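Local coordinates for ATPase BagA (Mycobacterium tuberculosis H37Rv, PDB 6BS3), which hydrolyses ATP as one subunit of the heterodimeric BagAB complex, whose ATPase activity is required for resistance to nitric oxide and to elevated levels of glycerol, at residues V12-P15 with S16-G20; V322-G325 with S326-L330. All blocks are in the same frame, centred on the assembly; numbering follows the deposited sequence.

Contact 1: residues V12-P15 with S16-G20; sequences VGWP and SRLSG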
ATOM      1  N   VAL A  12     -25.138  -6.831  14.252  1.00 60.65           N
ATOM      2  CA  VAL A  12     -24.526  -8.022  13.611  1.00 59.88           C
ATOM      3  C   VAL A  12     -23.519  -7.601  12.520  1.00 61.38           C
ATOM      4  O   VAL A  12     -23.733  -6.592  11.849  1.00 60.92           O
ATOM      5  CB  VAL A  12     -25.536  -9.070  13.050  1.00 63.38           C
ATOM      6  CG1 VAL A  12     -26.177  -9.890  14.163  1.00 63.25           C
ATOM      7  CG2 VAL A  12     -26.587  -8.432  12.138  1.00 62.82           C
ATOM      8  N   GLY A  13     -22.449  -8.378  12.365  1.00 55.25           N
ATOM      9  CA  GLY A  13     -21.414  -8.119  11.373  1.00 53.22           C
ATOM     10  C   GLY A  13     -21.719  -8.747  10.028  1.00 52.79           C
ATOM     11  O   GLY A  13     -21.101  -8.399   9.023  1.00 52.29           O
ATOM     12  N   TRP A  14     -22.695  -9.654   9.997  1.00 46.46           N
ATOM     13  CA  TRP A  14     -23.097 -10.356   8.790  1.00 44.15           C
ATOM     14  C   TRP A  14     -24.612 -10.561   8.763  1.00 48.47           C
ATOM     15  O   TRP A  14     -25.087 -11.636   9.113  1.00 48.28           O
ATOM     16  CB  TRP A  14     -22.337 -11.696   8.661  1.00 40.94           C
ATOM     17  CG  TRP A  14     -22.326 -12.316   7.283  1.00 40.22           C
ATOM     18  CD1 TRP A  14     -23.106 -13.349   6.841  1.00 42.51           C
ATOM     19  CD2 TRP A  14     -21.406 -12.026   6.219  1.00 39.19           C
ATOM     20  NE1 TRP A  14     -22.716 -13.731   5.578  1.00 41.08           N
ATOM     21  CE2 TRP A  14     -21.675 -12.938   5.170  1.00 41.97           C
ATOM     22  CE3 TRP A  14     -20.348 -11.099   6.061  1.00 39.84           C
ATOM     23  CZ2 TRP A  14     -20.942 -12.942   3.968  1.00 40.55           C
ATOM     24  CZ3 TRP A  14     -19.631 -11.101   4.866  1.00 40.48           C
ATOM     25  CH2 TRP A  14     -19.909 -12.037   3.852  1.00 40.70           C
ATOM     26  N   PRO A  15     -25.397  -9.572   8.277  1.00 45.80           N
ATOM     27  CA  PRO A  15     -26.846  -9.796   8.134  1.00 45.72           C
ATOM     28  C   PRO A  15     -27.128 -10.970   7.184  1.00 50.48           C
ATOM     29  O   PRO A  15     -26.314 -11.261   6.295  1.00 48.75           O
ATOM     30  CB  PRO A  15     -27.345  -8.465   7.547  1.00 47.29           C
ATOM     31  CG  PRO A  15     -26.299  -7.464   7.887  1.00 50.55           C
ATOM     32  CD  PRO A  15     -25.021  -8.236   7.777  1.00 46.62           C
ATOM     33  N   SER A  16     -28.261 -11.654   7.385  1.00 49.21           N
ATOM     34  CA  SER A  16     -28.695 -12.830   6.597  1.00 49.65           C
ATOM     35  C   SER A  16     -28.651 -12.664   5.076  1.00 54.03           C
ATOM     36  O   SER A  16     -28.311 -13.617   4.379  1.00 54.80           O
ATOM     37  CB  SER A  16     -30.092 -13.266   7.015  1.00 52.03           C
ATOM     38  OG  SER A  16     -29.993 -14.010   8.214  1.00 65.50           O
ATOM     39  N   ARG A  17     -29.016 -11.470   4.573  1.00 50.17           N
ATOM     40  CA  ARG A  17     -29.023 -11.099   3.150  1.00 50.13           C
ATOM     41  C   ARG A  17     -27.675 -11.390   2.458  1.00 52.75           C
ATOM     42  O   ARG A  17     -27.658 -11.827   1.309  1.00 53.81           O
ATOM     43  CB  ARG A  17     -29.450  -9.624   2.965  1.00 50.18           C
ATOM     44  CG  ARG A  17     -28.474  -8.581   3.523  1.00 61.78           C
ATOM     45  CD  ARG A  17     -28.880  -7.170   3.137  1.00 68.66           C
ATOM     46  NE  ARG A  17     -28.483  -6.186   4.143  1.00 74.55           N
ATOM     47  CZ  ARG A  17     -27.317  -5.543   4.151  1.00 88.15           C
ATOM     48  NH1 ARG A  17     -26.409  -5.789   3.214  1.00 85.73           N
ATOM     49  NH2 ARG A  17     -27.047  -4.656   5.102  1.00 62.87           N
ATOM     50  N   LEU A  18     -26.568 -11.213   3.196  1.00 47.30           N
ATOM     51  CA  LEU A  18     -25.197 -11.466   2.755  1.00 45.51           C
ATOM     52  C   LEU A  18     -24.908 -12.950   2.501  1.00 50.83           C
ATOM     53  O   LEU A  18     -23.929 -13.258   1.836  1.00 50.33           O
ATOM     54  CB  LEU A  18     -24.178 -10.863   3.743  1.00 44.23           C
ATOM     55  CG  LEU A  18     -24.184  -9.343   3.940  1.00 47.39           C
ATOM     56  CD1 LEU A  18     -23.024  -8.923   4.815  1.00 46.47           C
ATOM     57  CD2 LEU A  18     -24.141  -8.577   2.596  1.00 48.57           C
ATOM     58  N   SER A  19     -25.771 -13.858   2.987  1.00 51.08           N
ATOM     59  CA  SER A  19     -25.646 -15.311   2.766  1.00 51.92           C
ATOM     60  C   SER A  19     -26.201 -15.690   1.393  1.00 53.26           C
ATOM     61  O   SER A  19     -25.851 -16.736   0.860  1.00 52.25           O
ATOM     62  CB  SER A  19     -26.378 -16.094   3.855  1.00 57.65           C
ATOM     63  OG  SER A  19     -25.880 -15.768   5.142  1.00 71.46           O
ATOM     64  N   GLY A  20     -27.053 -14.835   0.838  1.00 49.97           N
ATOM     65  CA  GLY A  20     -27.639 -15.020  -0.490  1.00 49.66           C
ATOM     66  C   GLY A  20     -26.756 -14.477  -1.606  1.00 53.11           C
ATOM     67  O   GLY A  20     -26.987 -14.788  -2.778  1.00 53.76           O
TER
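The indole of W14 lies across the side chain of L18, four residues further on, in a CH-pi contact: L18 CB sits over one face of the five-membered ring, 3.7 Å from its centroid and 18° off the ring normal. The L18 methyl CD1 continues along the same indole, meeting CE3 of W14 at 3.7 Å. With CG of W14 anti to its backbone nitrogen (chi1 -162°), the ring swings forward over the turn that follows. L18 is shared with the proline, since its CD1 also packs against P15 CD at 3.6 Å, the two side chains running alongside each other. The backbone closes the turn through the bond from L18 N to P15 O, 3.1 Å long and bent to 146° at the hydrogen. R17, at the surface, runs its extended chain beside the proline ring so that P15 CG lies over one face of the guanidinium, with NH2 of R17 4.0 Å from that carbon. The polar edge of the indole is anchored by the C-terminus, NE1 of W14 donating to R340 O. This loop before strand 23-28, with its helical turn at 16-20, packs against the sheet, where W14 and L18 touch S236 of strand 234-242, the W14 ring meets H207 of strand 204-210, and G13 O is hydrogen-bonded to S236 OG.

Contact 2: residues V322-G325 with S326-L330; sequences VDLG and SLYEL. With ADP (adenosine-5'-diphosphate), chain C.
An N-cap opens helix 324-336 beside the nucleotide: D323 holds the cap position, and its side chain accepts from S326, three residues on. The carboxylate oxygen OD1 of D323 takes two bonds from this one residue. The backbone N of S326 reaches OD1 at 3.1 Å, nearly along the C-O axis, whereas S326 OG donates to the same OD1 at 3.0 Å from well above the carboxylate plane. D323 CG sits between its own backbone N and carbonyl carbon (chi1 55°), which folds the carboxylate back over the first turn. The main chain takes over from there, L327 N donating to D323 O at 3.3 Å and E329 N to G325 O at 3.1 Å. Along one side of the helix, L324 and Y328 run side by side, with CD1 of L324 3.8 Å from CE2 of Y328 and CG of L324 in the plane of the ring at its edge; the phenol OH is hydrogen-bonded to T81 O. V322, just ahead of the cap, faces the ligand: its CG2 lies 3.5 Å from C4 of the adenine, and CG1 packs on S326 CB at 4.0 Å. Nearly two turns into the helix, L330 brings CD2 to 3.9 Å from the adenine N6. Apolar branches therefore meet the base by van der Waals contact, while the two bonds on OD1 satisfy the amide of S326 in the first turn and hold its hydroxyl against the carboxylate, whose negative charge would be expected to interact favourably with the helix dipole.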
ATOM      1  N   VAL A 322       1.633 -14.651   8.529  1.00 66.69           N
ATOM      2  CA  VAL A 322       0.382 -15.284   8.141  1.00 64.13           C
ATOM      3  C   VAL A 322       0.795 -16.534   7.349  1.00 66.31           C
ATOM      4  O   VAL A 322       1.450 -16.420   6.315  1.00 67.61           O
ATOM      5  CB  VAL A 322      -0.577 -14.341   7.345  1.00 66.25           C
ATOM      6  CG1 VAL A 322      -1.695 -15.122   6.645  1.00 65.38           C
ATOM      7  CG2 VAL A 322      -1.171 -13.266   8.249  1.00 65.56           C
ATOM      8  N   ASP A 323       0.481 -17.713   7.874  1.00 59.33           N
ATOM      9  CA  ASP A 323       0.761 -18.970   7.178  1.00 57.60           C
ATOM     10  C   ASP A 323      -0.594 -19.627   6.850  1.00 59.37           C
ATOM     11  O   ASP A 323      -1.628 -18.985   7.062  1.00 58.70           O
ATOM     12  CB  ASP A 323       1.737 -19.883   7.969  1.00 58.04           C
ATOM     13  CG  ASP A 323       1.375 -20.256   9.404  1.00 68.31           C
ATOM     14  OD1 ASP A 323       0.169 -20.243   9.745  1.00 67.63           O
ATOM     15  OD2 ASP A 323       2.299 -20.595  10.180  1.00 77.46           O
ATOM     16  N   LEU A 324      -0.601 -20.866   6.319  1.00 53.85           N
ATOM     17  CA  LEU A 324      -1.841 -21.579   5.983  1.00 53.03           C
ATOM     18  C   LEU A 324      -2.769 -21.732   7.214  1.00 55.84           C
ATOM     19  O   LEU A 324      -3.964 -21.448   7.115  1.00 56.98           O
ATOM     20  CB  LEU A 324      -1.530 -22.945   5.336  1.00 52.82           C
ATOM     21  CG  LEU A 324      -2.719 -23.731   4.793  1.00 57.05           C
ATOM     22  CD1 LEU A 324      -3.506 -22.903   3.768  1.00 57.21           C
ATOM     23  CD2 LEU A 324      -2.263 -25.058   4.196  1.00 58.62           C
ATOM     24  N   GLY A 325      -2.192 -22.113   8.352  1.00 50.33           N
ATOM     25  CA  GLY A 325      -2.885 -22.250   9.629  1.00 49.81           C
ATOM     26  C   GLY A 325      -3.537 -20.965  10.101  1.00 54.28           C
ATOM     27  O   GLY A 325      -4.616 -21.018  10.695  1.00 56.57           O
ATOM     28  N   SER A 326      -2.906 -19.799   9.814  1.00 49.18           N
ATOM     29  CA  SER A 326      -3.402 -18.444  10.138  1.00 48.36           C
ATOM     30  C   SER A 326      -4.639 -18.144   9.338  1.00 50.51           C
ATOM     31  O   SER A 326      -5.538 -17.499   9.858  1.00 49.61           O
ATOM     32  CB  SER A 326      -2.354 -17.376   9.827  1.00 52.11           C
ATOM     33  OG  SER A 326      -1.160 -17.620  10.545  1.00 65.59           O
ATOM     34  N   LEU A 327      -4.698 -18.603   8.065  1.00 48.57           N
ATOM     35  CA  LEU A 327      -5.888 -18.404   7.218  1.00 48.55           C
ATOM     36  C   LEU A 327      -7.097 -19.132   7.798  1.00 49.85           C
ATOM     37  O   LEU A 327      -8.207 -18.593   7.762  1.00 48.05           O
ATOM     38  CB  LEU A 327      -5.668 -18.831   5.757  1.00 48.31           C
ATOM     39  CG  LEU A 327      -4.740 -17.977   4.923  1.00 52.49           C
ATOM     40  CD1 LEU A 327      -4.522 -18.626   3.546  1.00 52.01           C
ATOM     41  CD2 LEU A 327      -5.261 -16.539   4.805  1.00 52.35           C
ATOM     42  N   TYR A 328      -6.862 -20.336   8.363  1.00 46.29           N
ATOM     43  CA  TYR A 328      -7.912 -21.119   9.008  1.00 46.08           C
ATOM     44  C   TYR A 328      -8.366 -20.466  10.310  1.00 48.80           C
ATOM     45  O   TYR A 328      -9.564 -20.440  10.545  1.00 48.71           O
ATOM     46  CB  TYR A 328      -7.519 -22.596   9.166  1.00 47.22           C
ATOM     47  CG  TYR A 328      -7.578 -23.340   7.847  1.00 49.64           C
ATOM     48  CD1 TYR A 328      -8.758 -23.941   7.413  1.00 50.80           C
ATOM     49  CD2 TYR A 328      -6.479 -23.373   6.994  1.00 51.61           C
ATOM     50  CE1 TYR A 328      -8.821 -24.616   6.195  1.00 50.94           C
ATOM     51  CE2 TYR A 328      -6.538 -24.018   5.759  1.00 53.12           C
ATOM     52  CZ  TYR A 328      -7.703 -24.660   5.373  1.00 57.93           C
ATOM     53  OH  TYR A 328      -7.743 -25.304   4.159  1.00 52.98           O
ATOM     54  N   GLU A 329      -7.449 -19.833  11.086  1.00 45.78           N
ATOM     55  CA  GLU A 329      -7.807 -19.093  12.320  1.00 46.26           C
ATOM     56  C   GLU A 329      -8.656 -17.867  11.985  1.00 48.02           C
ATOM     57  O   GLU A 329      -9.607 -17.573  12.701  1.00 48.02           O
ATOM     58  CB  GLU A 329      -6.566 -18.627  13.111  1.00 48.06           C
ATOM     59  CG  GLU A 329      -5.694 -19.753  13.631  1.00 60.84           C
ATOM     60  CD  GLU A 329      -4.328 -19.349  14.165  1.00 89.06           C
ATOM     61  OE1 GLU A 329      -4.042 -18.133  14.264  1.00 80.39           O
ATOM     62  OE2 GLU A 329      -3.541 -20.266  14.493  1.00 90.40           O
ATOM     63  N   LEU A 330      -8.319 -17.157  10.898  1.00 43.93           N
ATOM     64  CA  LEU A 330      -9.095 -15.983  10.475  1.00 43.60           C
ATOM     65  C   LEU A 330     -10.468 -16.390   9.930  1.00 47.20           C
ATOM     66  O   LEU A 330     -11.445 -15.702  10.206  1.00 46.92           O
ATOM     67  CB  LEU A 330      -8.325 -15.103   9.481  1.00 43.46           C
ATOM     68  CG  LEU A 330      -7.030 -14.451   9.989  1.00 48.02           C
ATOM     69  CD1 LEU A 330      -6.301 -13.780   8.840  1.00 48.51           C
ATOM     70  CD2 LEU A 330      -7.301 -13.410  11.102  1.00 47.35           C
TER
HETATM   71  PB  ADP C 401      -3.465  -6.252   0.903  1.00 42.91           P
HETATM   72  O1B ADP C 401      -3.810  -7.354  -0.122  1.00 43.66           O
HETATM   73  O2B ADP C 401      -2.247  -5.446   0.395  1.00 49.22           O
HETATM   74  O3B ADP C 401      -4.622  -5.358   1.259  1.00 41.74           O
HETATM   75  PA  ADP C 401      -2.300  -8.402   2.589  1.00 43.89           P
HETATM   76  O1A ADP C 401      -1.182  -8.745   1.589  1.00 45.13           O
HETATM   77  O2A ADP C 401      -3.331  -9.463   2.644  1.00 43.04           O
HETATM   78  O3A ADP C 401      -2.944  -6.996   2.209  1.00 42.93           O
HETATM   79  O5' ADP C 401      -1.717  -7.979   4.003  1.00 45.43           O
HETATM   80  C5' ADP C 401      -0.641  -7.046   4.252  1.00 44.12           C
HETATM   81  C4' ADP C 401       0.316  -7.694   5.227  1.00 45.72           C
HETATM   82  O4' ADP C 401      -0.345  -7.873   6.496  1.00 46.42           O
HETATM   83  C3' ADP C 401       0.849  -9.074   4.836  1.00 49.81           C
HETATM   84  O3' ADP C 401       2.204  -9.197   5.242  1.00 53.27           O
HETATM   85  C2' ADP C 401      -0.074 -10.032   5.601  1.00 47.49           C
HETATM   86  O2' ADP C 401       0.496 -11.313   5.850  1.00 47.19           O
HETATM   87  C1' ADP C 401      -0.328  -9.237   6.879  1.00 45.50           C
HETATM   88  N9  ADP C 401      -1.586  -9.539   7.564  1.00 47.04           N
HETATM   89  C8  ADP C 401      -2.854  -9.476   7.043  1.00 48.39           C
HETATM   90  N7  ADP C 401      -3.803  -9.727   7.913  1.00 48.19           N
HETATM   91  C5  ADP C 401      -3.112  -9.980   9.090  1.00 47.04           C
HETATM   92  C6  ADP C 401      -3.541 -10.282  10.402  1.00 44.98           C
HETATM   93  N6  ADP C 401      -4.820 -10.433  10.752  1.00 43.84           N
HETATM   94  N1  ADP C 401      -2.593 -10.424  11.358  1.00 46.36           N
HETATM   95  C2  ADP C 401      -1.306 -10.287  11.018  1.00 46.22           C
HETATM   96  N3  ADP C 401      -0.783 -10.027   9.815  1.00 49.12           N
HETATM   97  C4  ADP C 401      -1.745  -9.869   8.888  1.00 47.61           C

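Contact 1 comes first along the chain, in the loop leading into strand 23-28, and contact 2 near its end, at the start of helix 324-336. Their centres are 23 Å apart and their nearest atoms about 11 Å, so they do not touch. The common element is the parallel part of the central sheet: 12-20 packs on strands 204-210 and 234-242, while L330 of 322-330 rests on strand 312-316, at the edge of the sheet within this chain and next to 234-242. Contact 2 lines the ADP pocket, whereas contact 1 lies away from the annotated sites. The last residues, beyond helix 324-336, pack beside the first modelled part of the chain, so the C-terminal end and the lead-in to strand 23-28 lie together.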